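Local coordinates for protein Lysine/ornithine decarboxylase (Selenomonas ruminantium, PDB 5GJO) that decarboxylates L-lysine and L-ornithine to cadaverine and putrescine with similar efficiency, using pyridoxal 5'-phosphate as its cofactor, at residues Y49-N54 against F70-A75; E33-M38 against A64-H69; F114-P119 against A132-R137; C262-N267 against V347-S352. The protein carries 2 engineered substitutions. All blocks are in the same frame, centred on the assembly; numbering follows the deposited sequence.

Interaction 1 (Y49-N54 against F70-A75); sequences YAMKAN and FDVASA. With PLP (pyridoxal-5'-phosphate), chain H.
Phe70 opens the contact beside Tyr49: its CD1 comes up to the edge of the tyrosine ring, 4.2 Å from Tyr49 CD2, while its CA-H leans on Tyr49 O. That same carbonyl takes the nearly straight hydrogen bond from Asp71 N (2.9 Å to Tyr49 O). The Asp71 side chain lies on the face of Ala50, and CG anti to the backbone N (chi1 153°) carries the carboxylate toward the cofactor and Lys52; its OD2 lies 3.0 Å from N1 of the pyridoxal phosphate. Ala50 CB, on the same face, is close to PLP C6 (3.2 Å). Lys52 comes back to the same carboxylate oxygen. Bends at chi3 and chi4 bring NZ within 2.9 Å of Asp71 OD2, a salt bridge whose hydrogen bond is weak. Two waters brace the ammonium group: one also ties Lys52 N to Asp71 O, the other leads to Asp71 OD1. A methionine in place of Lys52 would probably leave Asp71 OD2 without its ammonium partner and both waters without one of their donors. Val72 meets Met51 with CG1, 4.1 Å from Met51 SD, and Ala73 CB touches Lys52 CE and NZ. Neighbouring parallel strands of a beta-alpha-beta unit thus deliver cofactor ligands from their C-terminal ends, as in PLP-binding TIM barrels; Lys52 is probably the residue that carries the cofactor, though no link is present here.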
loop_
_atom_site.group_PDB
_atom_site.type_symbol
_atom_site.label_atom_id
_atom_site.label_comp_id
_atom_site.label_asym_id
_atom_site.label_seq_id
_atom_site.Cartn_x
_atom_site.Cartn_y
_atom_site.Cartn_z
ATOM N N TYR A 49 18.086 -14.262 -5.715
ATOM C CA TYR A 49 17.660 -13.004 -5.079
ATOM C C TYR A 49 16.176 -12.856 -5.144
ATOM O O TYR A 49 15.560 -12.925 -6.220
ATOM C CB TYR A 49 18.326 -11.791 -5.744
ATOM C CG TYR A 49 17.756 -10.440 -5.280
ATOM C CD1 TYR A 49 17.734 -10.118 -3.922
ATOM C CD2 TYR A 49 17.178 -9.580 -6.145
ATOM C CE1 TYR A 49 17.132 -8.947 -3.473
ATOM C CE2 TYR A 49 16.649 -8.345 -5.732
ATOM C CZ TYR A 49 16.648 -8.022 -4.391
ATOM O OH TYR A 49 16.036 -6.898 -3.857
ATOM N N ALA A 50 15.580 -12.660 -3.982
ATOM C CA ALA A 50 14.134 -12.466 -3.825
ATOM C C ALA A 50 13.767 -11.018 -4.118
ATOM O O ALA A 50 13.728 -10.153 -3.302
ATOM C CB ALA A 50 13.574 -12.998 -2.455
ATOM N N MET A 51 13.584 -10.757 -5.411
ATOM C CA MET A 51 13.367 -9.424 -5.919
ATOM C C MET A 51 12.132 -8.742 -5.439
ATOM O O MET A 51 12.079 -7.522 -5.520
ATOM C CB MET A 51 13.433 -9.410 -7.492
ATOM C CG MET A 51 12.377 -10.281 -8.102
ATOM S SD MET A 51 12.499 -10.198 -9.928
ATOM C CE MET A 51 11.875 -8.593 -10.228
ATOM N N LYS A 52 11.247 -9.477 -4.768
ATOM C CA LYS A 52 10.080 -8.901 -4.109
ATOM C C LYS A 52 10.524 -7.820 -3.095
ATOM O O LYS A 52 9.811 -6.881 -2.852
ATOM C CB LYS A 52 9.300 -9.992 -3.350
ATOM C CG LYS A 52 10.174 -10.863 -2.467
ATOM C CD LYS A 52 9.437 -11.984 -1.741
ATOM C CE LYS A 52 8.647 -12.876 -2.688
ATOM N NZ LYS A 52 9.480 -13.771 -3.521
ATOM N N ALA A 53 11.675 -7.996 -2.473
ATOM C CA ALA A 53 12.180 -6.973 -1.549
ATOM C C ALA A 53 12.511 -5.628 -2.207
ATOM O O ALA A 53 12.323 -4.594 -1.618
ATOM C CB ALA A 53 13.400 -7.479 -0.813
ATOM N N ASN A 54 13.146 -5.690 -3.368
ATOM C CA ASN A 54 13.530 -4.503 -4.095
ATOM C C ASN A 54 13.836 -4.788 -5.555
ATOM O O ASN A 54 14.860 -5.318 -5.865
ATOM C CB ASN A 54 14.694 -3.799 -3.429
ATOM C CG ASN A 54 14.991 -2.462 -4.067
ATOM O OD1 ASN A 54 14.963 -2.329 -5.265
ATOM N ND2 ASN A 54 15.275 -1.480 -3.251
ATOM N N PHE A 70 17.539 -15.622 -9.543
ATOM C CA PHE A 70 16.404 -14.836 -9.053
ATOM C C PHE A 70 15.209 -15.667 -8.627
ATOM O O PHE A 70 14.880 -16.613 -9.289
ATOM C CB PHE A 70 15.918 -13.843 -10.097
ATOM C CG PHE A 70 16.968 -12.852 -10.502
ATOM C CD1 PHE A 70 17.149 -11.689 -9.751
ATOM C CD2 PHE A 70 17.866 -13.141 -11.554
ATOM C CE1 PHE A 70 18.193 -10.820 -10.069
ATOM C CE2 PHE A 70 18.888 -12.282 -11.877
ATOM C CZ PHE A 70 19.077 -11.117 -11.115
ATOM N N ASP A 71 14.580 -15.258 -7.539
ATOM C CA ASP A 71 13.333 -15.833 -7.053
ATOM C C ASP A 71 12.251 -14.841 -7.450
ATOM O O ASP A 71 12.294 -13.641 -7.087
ATOM C CB ASP A 71 13.395 -15.963 -5.535
ATOM C CG ASP A 71 12.012 -15.924 -4.880
ATOM O OD1 ASP A 71 11.020 -16.348 -5.495
ATOM O OD2 ASP A 71 11.885 -15.444 -3.753
ATOM N N VAL A 72 11.265 -15.308 -8.216
ATOM C CA VAL A 72 10.183 -14.502 -8.759
ATOM C C VAL A 72 8.850 -14.985 -8.163
ATOM O O VAL A 72 8.680 -16.199 -7.985
ATOM C CB VAL A 72 10.052 -14.581 -10.288
ATOM C CG1 VAL A 72 11.297 -13.939 -10.925
ATOM C CG2 VAL A 72 9.969 -16.008 -10.810
ATOM N N ALA A 73 7.973 -14.043 -7.885
ATOM C CA ALA A 73 6.671 -14.285 -7.218
ATOM C C ALA A 73 5.492 -14.190 -8.123
ATOM O O ALA A 73 4.381 -14.475 -7.651
ATOM C CB ALA A 73 6.476 -13.237 -6.139
ATOM N N SER A 74 5.666 -13.705 -9.352
ATOM C CA SER A 74 4.544 -13.322 -10.225
ATOM C C SER A 74 5.041 -13.145 -11.665
ATOM O O SER A 74 6.231 -13.040 -11.902
ATOM C CB SER A 74 3.875 -11.978 -9.807
ATOM O OG SER A 74 4.742 -10.867 -10.131
ATOM N N ALA A 75 4.090 -13.195 -12.612
ATOM C CA ALA A 75 4.372 -12.800 -14.043
ATOM C C ALA A 75 5.096 -11.482 -14.177
ATOM O O ALA A 75 6.047 -11.388 -14.980
ATOM C CB ALA A 75 3.119 -12.755 -14.881
HETATM N N1 PLP H . 11.896 -16.242 -0.901
HETATM C C2 PLP H . 10.584 -16.464 -0.646
HETATM C C2A PLP H . 9.890 -17.649 -1.264
HETATM C C3 PLP H . 9.829 -15.543 0.240
HETATM O O3 PLP H . 8.510 -15.746 0.511
HETATM C C4 PLP H . 10.564 -14.396 0.818
HETATM C C4A PLP H . 9.898 -13.423 1.712
HETATM O O4A PLP H . 8.688 -13.275 1.660
HETATM C C5 PLP H . 11.997 -14.264 0.461
HETATM C C6 PLP H . 12.580 -15.206 -0.384
HETATM C C5A PLP H . 12.817 -13.120 1.011
HETATM O O4P PLP H . 12.681 -13.076 2.429
HETATM P P PLP H . 13.619 -12.109 3.310
HETATM O O1P PLP H . 15.014 -12.629 3.061
HETATM O O2P PLP H . 13.123 -12.308 4.722
HETATM O O3P PLP H . 13.356 -10.733 2.745
HETATM O O HOH W 1 10.481 -12.227 -5.562
HETATM O O HOH W 2 8.429 -16.093 -4.682
#

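Interaction 2 (E33-M38 against A64-H69); sequences ENYQFM and AGLGSH
Tyr35 reaches from its helix into the turn that follows helix 57-65 and fits between Leu66 and Ser68. The close side is at Ser68, whose CB lies 3.6 Å from Tyr35 CE1, while Tyr35 OH comes to 3.5 Å from Ser68 CA. CG anti to the backbone N (chi1 -174°) sends the tyrosine ring out toward the turn. Leu66 covers one face of that ring with CB; its CD1 lies 4.1 Å from Tyr35 CD2, the two side chains sliding past each other in opposite directions. Ser68 OG is turned along its own segment and donates to His69 O, in the carbonyl plane and on a lone pair.

The other side is looser and wet. Gln36 bends at chi2, and its NE2 touches Leu66 CD2 at 3.9 Å. No direct hydrogen bond joins the segments; two waters do the work, both donating to Leu66 O. One is bonded to Tyr35 OH and lies at the edge of the ring, in its plane; the other accepts from Gln36 NE2. Exposed Gly67 makes the bend with positive phi in a Schellman motif that ends the helix. Tyr35 and Ser68 both also touch Val47, and Tyr35 reaches Met261 of helix 259-263, so the contact lies between helix 28-41, the end of helix 57-65 and strand 45-50.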
loop_
_atom_site.group_PDB
_atom_site.type_symbol
_atom_site.label_atom_id
_atom_site.label_comp_id
_atom_site.label_asym_id
_atom_site.label_seq_id
_atom_site.Cartn_x
_atom_site.Cartn_y
_atom_site.Cartn_z
ATOM N N GLU A 33 28.641 -5.344 -2.199
ATOM C CA GLU A 33 29.276 -5.730 -0.999
ATOM C C GLU A 33 28.442 -6.762 -0.215
ATOM O O GLU A 33 28.998 -7.754 0.375
ATOM C CB GLU A 33 29.567 -4.526 -0.130
ATOM C CG GLU A 33 30.171 -4.802 1.210
ATOM C CD GLU A 33 30.362 -3.475 1.989
ATOM O OE1 GLU A 33 31.287 -2.756 1.594
ATOM O OE2 GLU A 33 29.600 -3.164 2.963
ATOM N N ASN A 34 27.131 -6.497 -0.149
ATOM C CA ASN A 34 26.244 -7.470 0.515
ATOM C C ASN A 34 26.227 -8.853 -0.191
ATOM O O ASN A 34 26.221 -9.908 0.493
ATOM C CB ASN A 34 24.809 -6.927 0.600
ATOM C CG ASN A 34 24.685 -5.777 1.579
ATOM O OD1 ASN A 34 25.526 -5.617 2.480
ATOM N ND2 ASN A 34 23.545 -5.058 1.505
ATOM N N TYR A 35 26.218 -8.875 -1.514
ATOM C CA TYR A 35 26.248 -10.115 -2.243
ATOM C C TYR A 35 27.560 -10.826 -1.938
ATOM O O TYR A 35 27.595 -12.013 -1.643
ATOM C CB TYR A 35 26.099 -9.835 -3.762
ATOM C CG TYR A 35 25.985 -11.074 -4.578
ATOM C CD1 TYR A 35 24.742 -11.695 -4.782
ATOM C CD2 TYR A 35 27.118 -11.685 -5.077
ATOM C CE1 TYR A 35 24.643 -12.832 -5.544
ATOM C CE2 TYR A 35 27.038 -12.842 -5.838
ATOM C CZ TYR A 35 25.805 -13.424 -6.064
ATOM O OH TYR A 35 25.650 -14.580 -6.825
ATOM N N GLN A 36 28.661 -10.124 -2.031
ATOM C CA GLN A 36 29.959 -10.768 -1.773
ATOM C C GLN A 36 30.132 -11.259 -0.358
ATOM O O GLN A 36 30.748 -12.295 -0.164
ATOM C CB GLN A 36 31.133 -9.867 -2.158
ATOM C CG GLN A 36 31.171 -9.632 -3.680
ATOM C CD GLN A 36 31.162 -10.907 -4.616
ATOM O OE1 GLN A 36 31.501 -12.060 -4.231
ATOM N NE2 GLN A 36 30.737 -10.690 -5.856
ATOM N N PHE A 37 29.637 -10.530 0.625
ATOM C CA PHE A 37 29.682 -10.969 1.992
ATOM C C PHE A 37 28.938 -12.320 2.136
ATOM O O PHE A 37 29.397 -13.193 2.837
ATOM C CB PHE A 37 29.026 -9.914 2.871
ATOM C CG PHE A 37 28.998 -10.201 4.343
ATOM C CD1 PHE A 37 27.954 -10.893 4.887
ATOM C CD2 PHE A 37 29.965 -9.664 5.192
ATOM C CE1 PHE A 37 27.876 -11.111 6.259
ATOM C CE2 PHE A 37 29.873 -9.839 6.574
ATOM C CZ PHE A 37 28.818 -10.569 7.101
ATOM N N MET A 38 27.788 -12.443 1.511
ATOM C CA MET A 38 27.011 -13.715 1.577
ATOM C C MET A 38 27.782 -14.848 0.888
ATOM O O MET A 38 27.822 -15.957 1.366
ATOM C CB MET A 38 25.600 -13.583 0.976
ATOM C CG MET A 38 24.829 -14.857 1.075
ATOM S SD MET A 38 23.055 -14.544 0.764
ATOM C CE MET A 38 22.665 -13.965 2.377
ATOM N N ALA A 64 22.482 -9.761 -11.696
ATOM C CA ALA A 64 22.617 -10.689 -12.819
ATOM C C ALA A 64 24.116 -10.784 -13.259
ATOM O O ALA A 64 24.674 -11.867 -13.457
ATOM C CB ALA A 64 21.731 -10.319 -13.956
ATOM N N GLY A 65 24.773 -9.642 -13.299
ATOM C CA GLY A 65 26.151 -9.572 -13.754
ATOM C C GLY A 65 27.104 -10.128 -12.771
ATOM O O GLY A 65 28.231 -10.515 -13.158
ATOM N N LEU A 66 26.744 -10.214 -11.486
ATOM C CA LEU A 66 27.524 -10.899 -10.540
ATOM C C LEU A 66 27.300 -12.443 -10.515
ATOM O O LEU A 66 27.974 -13.110 -9.798
ATOM C CB LEU A 66 27.314 -10.378 -9.108
ATOM C CG LEU A 66 27.658 -8.910 -8.827
ATOM C CD1 LEU A 66 26.959 -8.436 -7.568
ATOM C CD2 LEU A 66 29.175 -8.643 -8.777
ATOM N N GLY A 67 26.408 -12.945 -11.325
ATOM C CA GLY A 67 26.106 -14.353 -11.357
ATOM C C GLY A 67 24.909 -14.764 -10.500
ATOM O O GLY A 67 24.667 -15.966 -10.332
ATOM N N SER A 68 24.129 -13.823 -9.974
ATOM C CA SER A 68 23.004 -14.201 -9.094
ATOM C C SER A 68 21.950 -14.844 -9.915
ATOM O O SER A 68 21.719 -14.446 -11.063
ATOM C CB SER A 68 22.430 -12.929 -8.439
ATOM O OG SER A 68 21.399 -13.234 -7.472
ATOM N N HIS A 69 21.193 -15.769 -9.301
ATOM C CA HIS A 69 19.917 -16.144 -9.835
ATOM C C HIS A 69 18.796 -15.303 -9.181
ATOM O O HIS A 69 19.078 -14.353 -8.396
ATOM C CB HIS A 69 19.633 -17.645 -9.556
ATOM C CG HIS A 69 20.542 -18.609 -10.266
ATOM N ND1 HIS A 69 21.919 -18.558 -10.184
ATOM C CD2 HIS A 69 20.257 -19.640 -11.106
ATOM C CE1 HIS A 69 22.453 -19.521 -10.922
ATOM N NE2 HIS A 69 21.461 -20.199 -11.486
HETATM O O HOH W 3 27.552 -15.354 -8.258
HETATM O O HOH W 4 30.279 -12.612 -8.291
#

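Interaction 3 (F114-P119 against A132-R137); sequences FTFDDP and ADVLVR
Phe116 turns its ring toward the neighbouring strand and brings its CE1 up to two valines. Its CG sits between the backbone N and the carbonyl carbon (chi1 75°), a crowded position that starts the ring toward its partner. From there CE1 comes to 3.8 Å from Val134 CG2 and 3.9 Å from Val136 CB. Both valines cross the phenylalanine at a slant, and Val136 CG2 lies over one ring face, offset toward the rim. Phe114, on the same side of the sheet, takes the other course: its CG is anti to the carbonyl carbon, and the ring heads back toward the start of the second strand, where CE2 meets Ala132 CB at 3.8 Å.

On the opposite face lie the side chains of Thr115 and its bridge partner Leu135; Thr115 CB touches Leu135 O. Thr115 OG1 and Arg137 NH1 share one water, which accepts from the arginine. The extended Arg137 chain brings its guanidinium near the pyridoxal phosphate, and its NH2 bonds to Leu149 O. Between the backbones, four hydrogen bonds alternate in parallel fashion, from Phe114 N to Asp133 O at 2.9 Å through to Arg137 N and Phe116 O, also 2.9 Å apart.

Beyond the strand, Asp117 bonds to Gly154 N and forms a salt bridge with Lys276 of the second subunit. The strands belong to the beta-alpha-beta unit 113-116, 122-128 and 133-137 of the barrel: Met125 of helix 122-128 touches both phenylalanines, helix 160-169 covers Phe116 and the valines, and strand 173-178 continues the sheet beyond strand 133-137.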
loop_
_atom_site.group_PDB
_atom_site.type_symbol
_atom_site.label_atom_id
_atom_site.label_comp_id
_atom_site.label_asym_id
_atom_site.label_seq_id
_atom_site.Cartn_x
_atom_site.Cartn_y
_atom_site.Cartn_z
ATOM N N PHE A 114 10.126 -24.625 -9.732
ATOM C CA PHE A 114 8.932 -24.203 -9.020
ATOM C C PHE A 114 9.025 -24.699 -7.587
ATOM O O PHE A 114 9.664 -25.673 -7.338
ATOM C CB PHE A 114 7.683 -24.869 -9.611
ATOM C CG PHE A 114 7.320 -24.446 -11.010
ATOM C CD1 PHE A 114 7.660 -23.225 -11.502
ATOM C CD2 PHE A 114 6.575 -25.288 -11.808
ATOM C CE1 PHE A 114 7.311 -22.846 -12.766
ATOM C CE2 PHE A 114 6.214 -24.922 -13.072
ATOM C CZ PHE A 114 6.591 -23.691 -13.554
ATOM N N THR A 115 8.375 -23.997 -6.676
ATOM C CA THR A 115 8.001 -24.562 -5.338
ATOM C C THR A 115 6.546 -24.819 -5.245
ATOM O O THR A 115 5.759 -24.262 -5.954
ATOM C CB THR A 115 8.514 -23.700 -4.126
ATOM O OG1 THR A 115 7.738 -22.528 -4.073
ATOM C CG2 THR A 115 9.963 -23.304 -4.329
ATOM N N PHE A 116 6.189 -25.713 -4.332
ATOM C CA PHE A 116 4.806 -25.972 -3.999
ATOM C C PHE A 116 4.655 -26.544 -2.587
ATOM O O PHE A 116 5.579 -27.061 -2.031
ATOM C CB PHE A 116 4.150 -26.884 -5.033
ATOM C CG PHE A 116 4.559 -28.318 -4.932
ATOM C CD1 PHE A 116 5.869 -28.692 -5.098
ATOM C CD2 PHE A 116 3.618 -29.301 -4.690
ATOM C CE1 PHE A 116 6.236 -30.019 -5.022
ATOM C CE2 PHE A 116 3.979 -30.616 -4.599
ATOM C CZ PHE A 116 5.283 -30.977 -4.760
ATOM N N ASP A 117 3.472 -26.385 -2.024
ATOM C CA ASP A 117 3.186 -26.908 -0.700
ATOM C C ASP A 117 1.825 -27.582 -0.568
ATOM O O ASP A 117 1.386 -27.830 0.519
ATOM C CB ASP A 117 3.366 -25.828 0.377
ATOM C CG ASP A 117 2.399 -24.669 0.230
ATOM O OD1 ASP A 117 1.379 -24.811 -0.435
ATOM O OD2 ASP A 117 2.669 -23.613 0.804
ATOM N N ASP A 118 1.156 -27.832 -1.680
ATOM C CA ASP A 118 -0.197 -28.395 -1.627
ATOM C C ASP A 118 -0.493 -29.360 -2.768
ATOM O O ASP A 118 -0.005 -29.168 -3.856
ATOM C CB ASP A 118 -1.227 -27.280 -1.650
ATOM C CG ASP A 118 -2.569 -27.729 -1.144
ATOM O OD1 ASP A 118 -2.779 -27.645 0.076
ATOM O OD2 ASP A 118 -3.390 -28.172 -1.955
ATOM N N PRO A 119 -1.340 -30.359 -2.545
ATOM C CA PRO A 119 -1.643 -31.217 -3.721
ATOM C C PRO A 119 -2.406 -30.503 -4.805
ATOM O O PRO A 119 -2.258 -30.846 -5.978
ATOM C CB PRO A 119 -2.453 -32.370 -3.098
ATOM C CG PRO A 119 -2.803 -31.986 -1.727
ATOM C CD PRO A 119 -1.896 -30.881 -1.263
ATOM N N ALA A 132 8.801 -29.938 -15.232
ATOM C CA ALA A 132 9.515 -28.871 -14.405
ATOM C C ALA A 132 10.113 -29.448 -13.174
ATOM O O ALA A 132 9.539 -30.418 -12.583
ATOM C CB ALA A 132 8.541 -27.741 -14.035
ATOM N N ASP A 133 11.249 -28.922 -12.756
ATOM C CA ASP A 133 11.806 -29.229 -11.484
ATOM C C ASP A 133 10.913 -28.608 -10.374
ATOM O O ASP A 133 10.567 -27.385 -10.440
ATOM C CB ASP A 133 13.230 -28.663 -11.385
ATOM C CG ASP A 133 14.155 -29.250 -12.383
ATOM O OD1 ASP A 133 13.943 -30.438 -12.705
ATOM O OD2 ASP A 133 15.070 -28.538 -12.857
ATOM N N VAL A 134 10.603 -29.419 -9.373
ATOM C CA VAL A 134 9.836 -28.933 -8.208
ATOM C C VAL A 134 10.517 -29.233 -6.901
ATOM O O VAL A 134 11.163 -30.277 -6.692
ATOM C CB VAL A 134 8.370 -29.440 -8.168
ATOM C CG1 VAL A 134 7.632 -29.022 -9.373
ATOM C CG2 VAL A 134 8.327 -30.992 -7.979
ATOM N N LEU A 135 10.494 -28.232 -5.986
ATOM C CA LEU A 135 10.919 -28.401 -4.627
ATOM C C LEU A 135 9.670 -28.250 -3.758
ATOM O O LEU A 135 8.913 -27.283 -3.852
ATOM C CB LEU A 135 11.946 -27.357 -4.181
ATOM C CG LEU A 135 13.246 -27.278 -4.996
ATOM C CD1 LEU A 135 12.941 -26.733 -6.349
ATOM C CD2 LEU A 135 14.140 -26.237 -4.335
ATOM N N VAL A 136 9.487 -29.190 -2.838
ATOM C CA VAL A 136 8.355 -29.136 -1.977
ATOM C C VAL A 136 8.780 -28.285 -0.765
ATOM O O VAL A 136 9.850 -28.471 -0.251
ATOM C CB VAL A 136 7.851 -30.519 -1.499
ATOM C CG1 VAL A 136 8.848 -31.280 -0.709
ATOM C CG2 VAL A 136 6.548 -30.358 -0.698
ATOM N N ARG A 137 7.883 -27.380 -0.369
ATOM C CA ARG A 137 8.193 -26.459 0.748
ATOM C C ARG A 137 7.564 -27.055 1.995
ATOM O O ARG A 137 6.308 -27.254 2.017
ATOM C CB ARG A 137 7.522 -25.136 0.508
ATOM C CG ARG A 137 7.901 -24.107 1.583
ATOM C CD ARG A 137 7.392 -22.758 1.156
ATOM N NE ARG A 137 7.455 -21.772 2.218
ATOM C CZ ARG A 137 7.194 -20.477 2.000
ATOM N NH1 ARG A 137 7.067 -19.989 0.764
ATOM N NH2 ARG A 137 7.168 -19.625 3.050
HETATM O O HOH W 5 8.293 -20.934 -1.690
#

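Interaction 4 (C262-N267 against V347-S352); sequences CGTAVN and VTEMGS
Val266 O is gripped by two donors that arrive from opposite faces of its carbonyl plane. Met350 N reaches it across the contact at 3.0 Å, nearly straight at 168°, and Asn267 ND2 bends back from the next residue to the same oxygen, also at 3.0 Å, with the oxygen almost in the plane of its amide. The Asn267 side chain, CG anti to the carbonyl carbon (chi1 -69°), runs side by side with Thr348, its ND2 lying 3.7 Å from Thr348 CG2. Its amide has further partners in the N-terminal residues: OD1 accepts from Leu7 N, and ND2 also donates to Phe5 O. An alanine at Asn267 would probably leave Val266 O with one donor fewer and the backbone of Phe5 and Leu7 without these side-chain partners.

The contact lies where the short helix 259-263, which follows strand 252-255 of the cofactor-binding barrel, passes into strand 266-276 of the mixed sheet; the loop after strand 344-347 packs against that passage. Gly263 O accepts from Gly351 N at 3.1 Å. The backbones come very close here, with Gly351 CA 3.3 Å from Cys262 O in a straight CA-H...O contact. Val266 CB also packs on Gly351 CA, at 3.4 Å. Gly351 has no side chain, and Cys262 O occupies the place where a CB would be. Further along, Thr264 CG2 meets Glu349 CG, while Thr264 OG1 accepts from Asn34 ND2. Ser352 OG bonds to Arg259 O and accepts a hydrogen bond from a water, which in turn accepts from Cys262 N (2.8 Å).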
loop_
_atom_site.group_PDB
_atom_site.type_symbol
_atom_site.label_atom_id
_atom_site.label_comp_id
_atom_site.label_asym_id
_atom_site.label_seq_id
_atom_site.Cartn_x
_atom_site.Cartn_y
_atom_site.Cartn_z
ATOM N N CYS A 262 19.434 -5.591 -0.224
ATOM C CA CYS A 262 19.423 -4.136 -0.451
ATOM C C CYS A 262 19.047 -3.331 0.768
ATOM O O CYS A 262 19.027 -2.116 0.683
ATOM C CB CYS A 262 18.502 -3.778 -1.605
ATOM S SG CYS A 262 18.676 -4.805 -3.058
ATOM N N GLY A 263 18.646 -3.976 1.882
ATOM C CA GLY A 263 18.096 -3.232 2.979
ATOM C C GLY A 263 19.000 -2.127 3.451
ATOM O O GLY A 263 18.557 -0.968 3.659
ATOM N N THR A 264 20.261 -2.470 3.574
ATOM C CA THR A 264 21.266 -1.535 4.084
ATOM C C THR A 264 21.960 -0.723 2.928
ATOM O O THR A 264 22.961 -0.071 3.152
ATOM C CB THR A 264 22.397 -2.257 4.789
ATOM O OG1 THR A 264 22.826 -3.349 3.998
ATOM C CG2 THR A 264 21.847 -2.772 6.144
ATOM N N ALA A 265 21.408 -0.746 1.727
ATOM C CA ALA A 265 21.971 -0.080 0.584
ATOM C C ALA A 265 21.190 1.125 0.076
ATOM O O ALA A 265 21.520 1.644 -0.979
ATOM C CB ALA A 265 22.155 -1.068 -0.539
ATOM N N VAL A 266 20.097 1.524 0.733
ATOM C CA VAL A 266 19.176 2.528 0.245
ATOM C C VAL A 266 18.831 3.512 1.376
ATOM O O VAL A 266 18.638 3.065 2.545
ATOM C CB VAL A 266 17.916 1.887 -0.341
ATOM C CG1 VAL A 266 16.998 2.951 -0.919
ATOM C CG2 VAL A 266 18.243 0.830 -1.368
ATOM N N ASN A 267 18.791 4.803 1.073
ATOM C CA ASN A 267 18.375 5.839 2.009
ATOM C C ASN A 267 17.209 6.597 1.370
ATOM O O ASN A 267 17.133 6.689 0.185
ATOM C CB ASN A 267 19.472 6.875 2.292
ATOM C CG ASN A 267 20.650 6.346 3.098
ATOM O OD1 ASN A 267 21.569 7.090 3.392
ATOM N ND2 ASN A 267 20.627 5.074 3.444
ATOM N N VAL A 347 16.359 9.029 6.068
ATOM C CA VAL A 347 16.016 7.764 6.637
ATOM C C VAL A 347 16.921 6.677 6.033
ATOM O O VAL A 347 17.014 6.535 4.772
ATOM C CB VAL A 347 14.537 7.372 6.417
ATOM C CG1 VAL A 347 14.180 6.109 7.189
ATOM C CG2 VAL A 347 13.656 8.493 6.884
ATOM N N THR A 348 17.599 5.934 6.896
ATOM C CA THR A 348 18.639 4.940 6.472
ATOM C C THR A 348 18.022 3.537 6.468
ATOM O O THR A 348 16.910 3.379 6.995
ATOM C CB THR A 348 19.959 5.003 7.264
ATOM O OG1 THR A 348 19.711 4.874 8.706
ATOM C CG2 THR A 348 20.631 6.279 6.945
ATOM N N GLU A 349 18.723 2.547 5.917
ATOM C CA GLU A 349 18.262 1.160 5.925
ATOM C C GLU A 349 16.806 1.060 5.414
ATOM O O GLU A 349 15.965 0.361 6.038
ATOM C CB GLU A 349 18.426 0.510 7.320
ATOM C CG GLU A 349 19.928 0.360 7.746
ATOM C CD GLU A 349 20.542 1.636 8.250
ATOM O OE1 GLU A 349 20.011 2.290 9.160
ATOM O OE2 GLU A 349 21.593 2.045 7.736
ATOM N N MET A 350 16.579 1.691 4.275
ATOM C CA MET A 350 15.274 1.783 3.660
ATOM C C MET A 350 15.104 0.979 2.369
ATOM O O MET A 350 14.226 1.229 1.610
ATOM C CB MET A 350 14.896 3.245 3.475
ATOM C CG MET A 350 13.912 3.734 4.509
ATOM S SD MET A 350 12.499 4.461 3.744
ATOM C CE MET A 350 11.262 4.658 5.013
ATOM N N GLY A 351 15.977 0.015 2.154
ATOM C CA GLY A 351 16.049 -0.659 0.923
ATOM C C GLY A 351 15.056 -1.778 0.680
ATOM O O GLY A 351 14.916 -2.211 -0.505
ATOM N N SER A 352 14.413 -2.290 1.714
ATOM C CA SER A 352 13.621 -3.517 1.548
ATOM C C SER A 352 12.202 -3.457 2.076
ATOM O O SER A 352 11.978 -2.993 3.179
ATOM C CB SER A 352 14.289 -4.711 2.203
ATOM O OG SER A 352 15.558 -4.888 1.634
HETATM O O HOH W 6 16.657 -6.068 -0.625
#

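Interactions 1, 2 and 3 lie within the pyridoxal-binding barrel region. Interactions 1 and 3 reach the same parallel sheet, their centres about 17 Å apart, and both touch the second subunit. Interaction 2 crosses interaction 1 along the chain, since its segments alternate with those of interaction 1, and joins it where Tyr49 meets His69 and Ser68. Interaction 3 follows both. Interaction 4 comes last, at the passage from the barrel to the mixed sheet, about 32 Å between centres from interaction 3, yet it touches interaction 1 through Asn54 and Gly351 and interaction 2 through Asn34 and Thr264. The cofactor site is thus tied to the outer helix layer and the second sheet.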